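PDB 4PFS: cobyrinic Acid a,c-diamide synthase from Mycobacterium smegmatis, which belongs to the ParA family of P-loop nucleotide-binding proteins, binds ADP and magnesium, and may play a role in septum formation. Local coordinates for residues Met9-Ala14 with Ala147-Ile152; Val151-Gln156 with Leu186-Thr191. One frame throughout, in Å; residues are numbered along the deposited sequence.

Interaction 1. Residues Met9-Ala14 with Ala147-Ile152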
ATOM      1  N   MET A   9       9.662 -14.729   7.729  1.00 49.63           N
ATOM      2  CA  MET A   9       8.238 -14.966   7.536  1.00 49.38           C
ATOM      3  C   MET A   9       7.605 -13.756   6.858  1.00 49.46           C
ATOM      4  O   MET A   9       7.433 -12.711   7.484  1.00 52.28           O
ATOM      5  CB  MET A   9       7.548 -15.260   8.875  1.00 47.49           C
ATOM      6  N   THR A  10       7.267 -13.910   5.581  1.00 41.36           N
ATOM      7  CA  THR A  10       6.757 -12.816   4.758  1.00 43.80           C
ATOM      8  C   THR A  10       5.595 -12.024   5.379  1.00 47.53           C
ATOM      9  O   THR A  10       4.601 -12.599   5.820  1.00 57.07           O
ATOM     10  CB  THR A  10       6.291 -13.337   3.382  1.00 36.96           C
ATOM     11  OG1 THR A  10       7.286 -14.208   2.838  1.00 37.04           O
ATOM     12  CG2 THR A  10       6.065 -12.188   2.433  1.00 38.19           C
ATOM     13  N   ARG A  11       5.744 -10.702   5.408  1.00 36.08           N
ATOM     14  CA  ARG A  11       4.663  -9.798   5.778  1.00 37.47           C
ATOM     15  C   ARG A  11       4.181  -9.042   4.546  1.00 33.54           C
ATOM     16  O   ARG A  11       4.981  -8.584   3.729  1.00 40.46           O
ATOM     17  CB  ARG A  11       5.112  -8.812   6.857  1.00 40.23           C
ATOM     18  CG  ARG A  11       5.317  -9.458   8.217  1.00 53.33           C
ATOM     19  CD  ARG A  11       4.036 -10.090   8.729  1.00 58.11           C
ATOM     20  NE  ARG A  11       3.138  -9.115   9.345  1.00 65.32           N
ATOM     21  CZ  ARG A  11       1.995  -9.439   9.946  1.00 68.18           C
ATOM     22  NH1 ARG A  11       1.622 -10.714  10.000  1.00 75.84           N
ATOM     23  NH2 ARG A  11       1.225  -8.500  10.491  1.00 55.10           N
ATOM     24  N   VAL A  12       2.872  -8.911   4.412  1.00 29.20           N
ATOM     25  CA  VAL A  12       2.298  -8.222   3.272  1.00 27.90           C
ATOM     26  C   VAL A  12       1.536  -6.980   3.739  1.00 27.52           C
ATOM     27  O   VAL A  12       0.621  -7.069   4.552  1.00 30.34           O
ATOM     28  CB  VAL A  12       1.373  -9.149   2.481  1.00 27.11           C
ATOM     29  CG1 VAL A  12       0.715  -8.406   1.332  1.00 20.51           C
ATOM     30  CG2 VAL A  12       2.155 -10.332   1.972  1.00 32.99           C
ATOM     31  N   LEU A  13       1.930  -5.827   3.219  1.00 25.94           N
ATOM     32  CA  LEU A  13       1.329  -4.566   3.605  1.00 22.11           C
ATOM     33  C   LEU A  13       0.613  -3.978   2.423  1.00 23.33           C
ATOM     34  O   LEU A  13       1.239  -3.724   1.390  1.00 21.28           O
ATOM     35  CB  LEU A  13       2.388  -3.580   4.107  1.00 22.75           C
ATOM     36  CG  LEU A  13       1.944  -2.116   4.280  1.00 27.32           C
ATOM     37  CD1 LEU A  13       0.943  -1.979   5.419  1.00 23.85           C
ATOM     38  CD2 LEU A  13       3.130  -1.184   4.500  1.00 26.67           C
ATOM     39  N   ALA A  14      -0.693  -3.755   2.572  1.00 22.69           N
ATOM     40  CA  ALA A  14      -1.457  -3.055   1.555  1.00 19.38           C
ATOM     41  C   ALA A  14      -1.434  -1.547   1.839  1.00 27.51           C
ATOM     42  O   ALA A  14      -1.540  -1.116   2.986  1.00 24.09           O
ATOM     43  CB  ALA A  14      -2.891  -3.575   1.495  1.00 19.48           C
ATOM     44  N   ALA A 147      -5.044 -10.038   0.099  1.00 27.80           N
ATOM     45  CA  ALA A 147      -3.716 -10.669   0.130  1.00 30.49           C
ATOM     46  C   ALA A 147      -2.838 -10.157   1.268  1.00 31.84           C
ATOM     47  O   ALA A 147      -1.782 -10.717   1.536  1.00 31.42           O
ATOM     48  CB  ALA A 147      -2.996 -10.454  -1.202  1.00 27.73           C
ATOM     49  N   ALA A 148      -3.289  -9.100   1.940  1.00 28.45           N
ATOM     50  CA  ALA A 148      -2.493  -8.415   2.966  1.00 28.33           C
ATOM     51  C   ALA A 148      -2.683  -8.920   4.414  1.00 30.07           C
ATOM     52  O   ALA A 148      -3.756  -9.393   4.781  1.00 27.62           O
ATOM     53  CB  ALA A 148      -2.800  -6.932   2.912  1.00 26.89           C
ATOM     54  N   HIS A 149      -1.644  -8.796   5.237  1.00 28.64           N
ATOM     55  CA  HIS A 149      -1.807  -8.970   6.684  1.00 31.15           C
ATOM     56  C   HIS A 149      -2.239  -7.649   7.293  1.00 33.71           C
ATOM     57  O   HIS A 149      -3.085  -7.593   8.176  1.00 33.79           O
ATOM     58  CB  HIS A 149      -0.515  -9.411   7.369  1.00 28.58           C
ATOM     59  CG  HIS A 149       0.114 -10.620   6.763  1.00 35.74           C
ATOM     60  ND1 HIS A 149       0.960 -10.554   5.682  1.00 35.37           N
ATOM     61  CD2 HIS A 149       0.017 -11.929   7.094  1.00 37.87           C
ATOM     62  CE1 HIS A 149       1.363 -11.774   5.369  1.00 38.58           C
ATOM     63  NE2 HIS A 149       0.803 -12.623   6.206  1.00 35.18           N
ATOM     64  N   ASP A 150      -1.614  -6.588   6.796  1.00 34.48           N
ATOM     65  CA  ASP A 150      -1.773  -5.246   7.322  1.00 27.35           C
ATOM     66  C   ASP A 150      -2.123  -4.260   6.225  1.00 28.40           C
ATOM     67  O   ASP A 150      -1.725  -4.418   5.060  1.00 24.85           O
ATOM     68  CB  ASP A 150      -0.491  -4.797   8.019  1.00 21.65           C
ATOM     69  CG  ASP A 150      -0.210  -5.585   9.271  1.00 40.40           C
ATOM     70  OD1 ASP A 150      -1.171  -5.847  10.026  1.00 38.33           O
ATOM     71  OD2 ASP A 150       0.967  -5.930   9.509  1.00 41.71           O
ATOM     72  N   VAL A 151      -2.845  -3.222   6.614  1.00 30.35           N
ATOM     73  CA  VAL A 151      -3.183  -2.156   5.691  1.00 25.83           C
ATOM     74  C   VAL A 151      -3.046  -0.796   6.395  1.00 26.18           C
ATOM     75  O   VAL A 151      -3.328  -0.673   7.592  1.00 26.90           O
ATOM     76  CB  VAL A 151      -4.616  -2.361   5.111  1.00 21.03           C
ATOM     77  CG1 VAL A 151      -5.625  -2.607   6.227  1.00 20.05           C
ATOM     78  CG2 VAL A 151      -5.024  -1.169   4.226  1.00 23.45           C
ATOM     79  N   ILE A 152      -2.543   0.192   5.659  1.00 21.01           N
ATOM     80  CA  ILE A 152      -2.534   1.582   6.100  1.00 23.22           C
ATOM     81  C   ILE A 152      -3.231   2.426   5.042  1.00 25.47           C
ATOM     82  O   ILE A 152      -3.222   2.079   3.857  1.00 24.44           O
ATOM     83  CB  ILE A 152      -1.102   2.142   6.328  1.00 18.38           C
ATOM     84  CG1 ILE A 152      -0.243   2.002   5.057  1.00 18.37           C
ATOM     85  CG2 ILE A 152      -0.421   1.454   7.523  1.00 20.36           C
ATOM     86  CD1 ILE A 152       1.084   2.755   5.121  1.00 30.03           C
TER
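Val12 N donates to His149 ND1 over 2.8 Å, so a ring nitrogen takes the place of a backbone carbonyl where strand 11-14 meets the loop before strand 150-152. This bond fixes ND1 as an acceptor and would place any ring proton on NE2. In return Val12 O accepts two donors, His149 N (2.9 Å) and, nearly head-on, Asp150 N (3.2 Å). The parallel ladder continues through Ala14 N to Asp150 O (2.8 Å) and Ile152 N to Ala14 O (3.1 Å), while Ala148 O accepts from Asn180 ND2. Arg11, its chain bent at chi2 and chi3 (-60° and -81°), lays the guanidinium flat on His149 but offset, NH1 beside CG and CD2 and the CB methylene over the guanidinium, planes 25° apart. Arg11 NH2 then reaches Asp150 OD2 at 2.8 Å, from above the carboxylate plane in a rather bent salt bridge. The same oxygen accepts from Trp259 NE1 of helix 243-261. On the other face from Leu13 and Asp150, Ala14 CB packs against Ala148 CB at 3.6 Å. The ND1 bond, together with the nearby arginine, would be expected to keep His149 neutral, while Arg11 and Trp259 should favour a charged Asp150.

Interaction 2. Residues Val151-Gln156 with Leu186-Thr191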
ATOM      1  N   VAL A 151      -2.845  -3.222   6.614  1.00 30.35           N
ATOM      2  CA  VAL A 151      -3.183  -2.156   5.691  1.00 25.83           C
ATOM      3  C   VAL A 151      -3.046  -0.796   6.395  1.00 26.18           C
ATOM      4  O   VAL A 151      -3.328  -0.673   7.592  1.00 26.90           O
ATOM      5  CB  VAL A 151      -4.616  -2.361   5.111  1.00 21.03           C
ATOM      6  CG1 VAL A 151      -5.625  -2.607   6.227  1.00 20.05           C
ATOM      7  CG2 VAL A 151      -5.024  -1.169   4.226  1.00 23.45           C
ATOM      8  N   ILE A 152      -2.543   0.192   5.659  1.00 21.01           N
ATOM      9  CA  ILE A 152      -2.534   1.582   6.100  1.00 23.22           C
ATOM     10  C   ILE A 152      -3.231   2.426   5.042  1.00 25.47           C
ATOM     11  O   ILE A 152      -3.222   2.079   3.857  1.00 24.44           O
ATOM     12  CB  ILE A 152      -1.102   2.142   6.328  1.00 18.38           C
ATOM     13  CG1 ILE A 152      -0.243   2.002   5.057  1.00 18.37           C
ATOM     14  CG2 ILE A 152      -0.421   1.454   7.523  1.00 20.36           C
ATOM     15  CD1 ILE A 152       1.084   2.755   5.121  1.00 30.03           C
ATOM     16  N   VAL A 153      -3.854   3.520   5.462  1.00 21.40           N
ATOM     17  CA  VAL A 153      -4.322   4.489   4.492  1.00 18.62           C
ATOM     18  C   VAL A 153      -3.482   5.761   4.592  1.00 20.88           C
ATOM     19  O   VAL A 153      -3.434   6.422   5.643  1.00 20.86           O
ATOM     20  CB  VAL A 153      -5.830   4.791   4.670  1.00 24.45           C
ATOM     21  CG1 VAL A 153      -6.193   4.881   6.135  1.00 25.90           C
ATOM     22  CG2 VAL A 153      -6.226   6.051   3.904  1.00 19.93           C
ATOM     23  N   PRO A 154      -2.761   6.082   3.506  1.00 24.06           N
ATOM     24  CA  PRO A 154      -2.043   7.363   3.437  1.00 20.84           C
ATOM     25  C   PRO A 154      -3.071   8.470   3.309  1.00 21.10           C
ATOM     26  O   PRO A 154      -3.882   8.454   2.369  1.00 23.19           O
ATOM     27  CB  PRO A 154      -1.185   7.227   2.182  1.00 26.28           C
ATOM     28  CG  PRO A 154      -1.916   6.230   1.332  1.00 24.57           C
ATOM     29  CD  PRO A 154      -2.563   5.265   2.299  1.00 20.21           C
ATOM     30  N   LEU A 155      -3.075   9.394   4.259  1.00 21.76           N
ATOM     31  CA  LEU A 155      -4.175  10.350   4.364  1.00 22.85           C
ATOM     32  C   LEU A 155      -3.690  11.778   4.325  1.00 24.39           C
ATOM     33  O   LEU A 155      -2.946  12.205   5.209  1.00 24.98           O
ATOM     34  CB  LEU A 155      -4.954  10.101   5.651  1.00 33.83           C
ATOM     35  CG  LEU A 155      -6.303  10.790   5.824  1.00 40.95           C
ATOM     36  CD1 LEU A 155      -7.320  10.329   4.756  1.00 41.65           C
ATOM     37  CD2 LEU A 155      -6.826  10.538   7.224  1.00 40.79           C
ATOM     38  N   GLN A 156      -4.108  12.508   3.297  1.00 25.28           N
ATOM     39  CA  GLN A 156      -3.761  13.918   3.143  1.00 30.87           C
ATOM     40  C   GLN A 156      -4.373  14.774   4.240  1.00 33.13           C
ATOM     41  O   GLN A 156      -5.532  14.568   4.630  1.00 28.90           O
ATOM     42  CB  GLN A 156      -4.213  14.450   1.775  1.00 35.01           C
ATOM     43  CG  GLN A 156      -5.734  14.508   1.576  1.00 44.62           C
ATOM     44  CD  GLN A 156      -6.393  15.757   2.181  1.00 55.74           C
ATOM     45  OE1 GLN A 156      -5.779  16.822   2.279  1.00 52.85           O
ATOM     46  NE2 GLN A 156      -7.648  15.615   2.601  1.00 64.79           N
ATOM     47  N   LEU A 186      -3.706  -0.991  10.412  1.00 27.13           N
ATOM     48  CA  LEU A 186      -2.754  -0.377  11.337  1.00 22.04           C
ATOM     49  C   LEU A 186      -3.152   1.071  11.605  1.00 27.89           C
ATOM     50  O   LEU A 186      -2.941   1.588  12.704  1.00 26.22           O
ATOM     51  CB  LEU A 186      -1.329  -0.440  10.794  1.00 32.11           C
ATOM     52  CG  LEU A 186      -0.682  -1.809  10.597  1.00 31.31           C
ATOM     53  CD1 LEU A 186       0.778  -1.652  10.176  1.00 28.95           C
ATOM     54  CD2 LEU A 186      -0.808  -2.641  11.881  1.00 30.28           C
ATOM     55  N   GLY A 187      -3.724   1.720  10.588  1.00 25.63           N
ATOM     56  CA  GLY A 187      -4.226   3.066  10.747  1.00 26.28           C
ATOM     57  C   GLY A 187      -3.922   3.964   9.562  1.00 30.58           C
ATOM     58  O   GLY A 187      -3.587   3.484   8.466  1.00 23.52           O
ATOM     59  N   ALA A 188      -4.029   5.271   9.802  1.00 23.77           N
ATOM     60  CA  ALA A 188      -3.811   6.297   8.793  1.00 24.16           C
ATOM     61  C   ALA A 188      -2.415   6.908   8.895  1.00 27.63           C
ATOM     62  O   ALA A 188      -2.014   7.382   9.968  1.00 24.00           O
ATOM     63  CB  ALA A 188      -4.880   7.410   8.924  1.00 22.28           C
ATOM     64  N   LEU A 189      -1.679   6.911   7.784  1.00 26.10           N
ATOM     65  CA  LEU A 189      -0.414   7.632   7.740  1.00 24.16           C
ATOM     66  C   LEU A 189      -0.663   9.013   7.169  1.00 25.64           C
ATOM     67  O   LEU A 189      -1.015   9.145   5.995  1.00 26.07           O
ATOM     68  CB  LEU A 189       0.623   6.893   6.902  1.00 20.61           C
ATOM     69  CG  LEU A 189       1.976   7.578   6.753  1.00 30.03           C
ATOM     70  CD1 LEU A 189       2.641   7.772   8.102  1.00 31.46           C
ATOM     71  CD2 LEU A 189       2.870   6.778   5.830  1.00 33.86           C
ATOM     72  N   PRO A 190      -0.509  10.048   7.997  1.00 23.49           N
ATOM     73  CA  PRO A 190      -0.759  11.388   7.472  1.00 26.05           C
ATOM     74  C   PRO A 190       0.261  11.747   6.403  1.00 29.70           C
ATOM     75  O   PRO A 190       1.437  11.394   6.548  1.00 30.78           O
ATOM     76  CB  PRO A 190      -0.616  12.298   8.705  1.00 26.32           C
ATOM     77  CG  PRO A 190      -0.715  11.378   9.880  1.00 29.23           C
ATOM     78  CD  PRO A 190      -0.176  10.057   9.426  1.00 28.71           C
ATOM     79  N   THR A 191      -0.187  12.424   5.348  1.00 27.35           N
ATOM     80  CA  THR A 191       0.700  12.886   4.284  1.00 31.05           C
ATOM     81  C   THR A 191       0.366  14.333   3.949  1.00 34.13           C
ATOM     82  O   THR A 191      -0.734  14.795   4.244  1.00 32.86           O
ATOM     83  CB  THR A 191       0.569  12.022   3.015  1.00 30.00           C
ATOM     84  OG1 THR A 191      -0.755  12.161   2.491  1.00 29.31           O
ATOM     85  CG2 THR A 191       0.825  10.550   3.330  1.00 22.82           C
TER
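With OG1 set between the backbone N and the carbonyl carbon (chi1 64°), Thr191 turns CG2 anti to the carbonyl carbon and onto Pro154 CB at 4.0 Å, on the Leu189 face. On the other face Leu155, its CG anti to the backbone N (chi1 -168°), extends CD2 to Ala188 CB at 4.1 Å. Val153 CG1 meets the same alanine methyl at 4.0 Å, so the small residue is flanked by two larger side chains. Nearer the start, Ile152 CG2 touches Leu186 CB at 3.9 Å.

Between these two faces the parallel strands are joined by five backbone hydrogen bonds. Leu186 N and Leu189 N donate to Val151 O and Val153 O, and Thr191 N donates to Leu155 O at 2.8 Å; in return Val153 N uses Gly187 O, and Leu155 N uses Leu189 O at 2.7 Å. Gly187 adopts a positive phi of 139°, a conformation readily open to glycine. Neither proline interrupts the ladder, and CA-H...O contacts run alongside it, as from Pro154 CA to Leu189 O and Pro190 CA to Leu155 O, both at 3.3 Å.

Pro154 and Leu189 also touch Thr27 of helix 24-37, while Leu155 and Pro190 face helix 199-210. Joined through helix 165-178, the two strands form a right-handed beta-alpha-beta crossover. Its bonded polar backbone and largely apolar faces imply a pairing suited to burial between helical layers.

In the fold
Strand 150-156 is common to both contacts: interaction 1 joins its beginning to strand 11-15, and interaction 2 joins its other edge to strand 184-191, giving three consecutive parallel strands of the P-loop NTPase sheet. The contact centres lie 14 Å apart, and Val151 and Ile152 belong to both. Direct packing also links them, Asp150 OD1 lying 3.7 Å from Leu186 CD2. Interaction 2 is nearer the nucleotide site: the side chains of Pro154 and Thr191 come within about 4 Å of those of the ADP-binding residues Lys24 and Ala23, respectively. From interaction 1, the side chain of Ile152 is about 8 Å from that of Lys24.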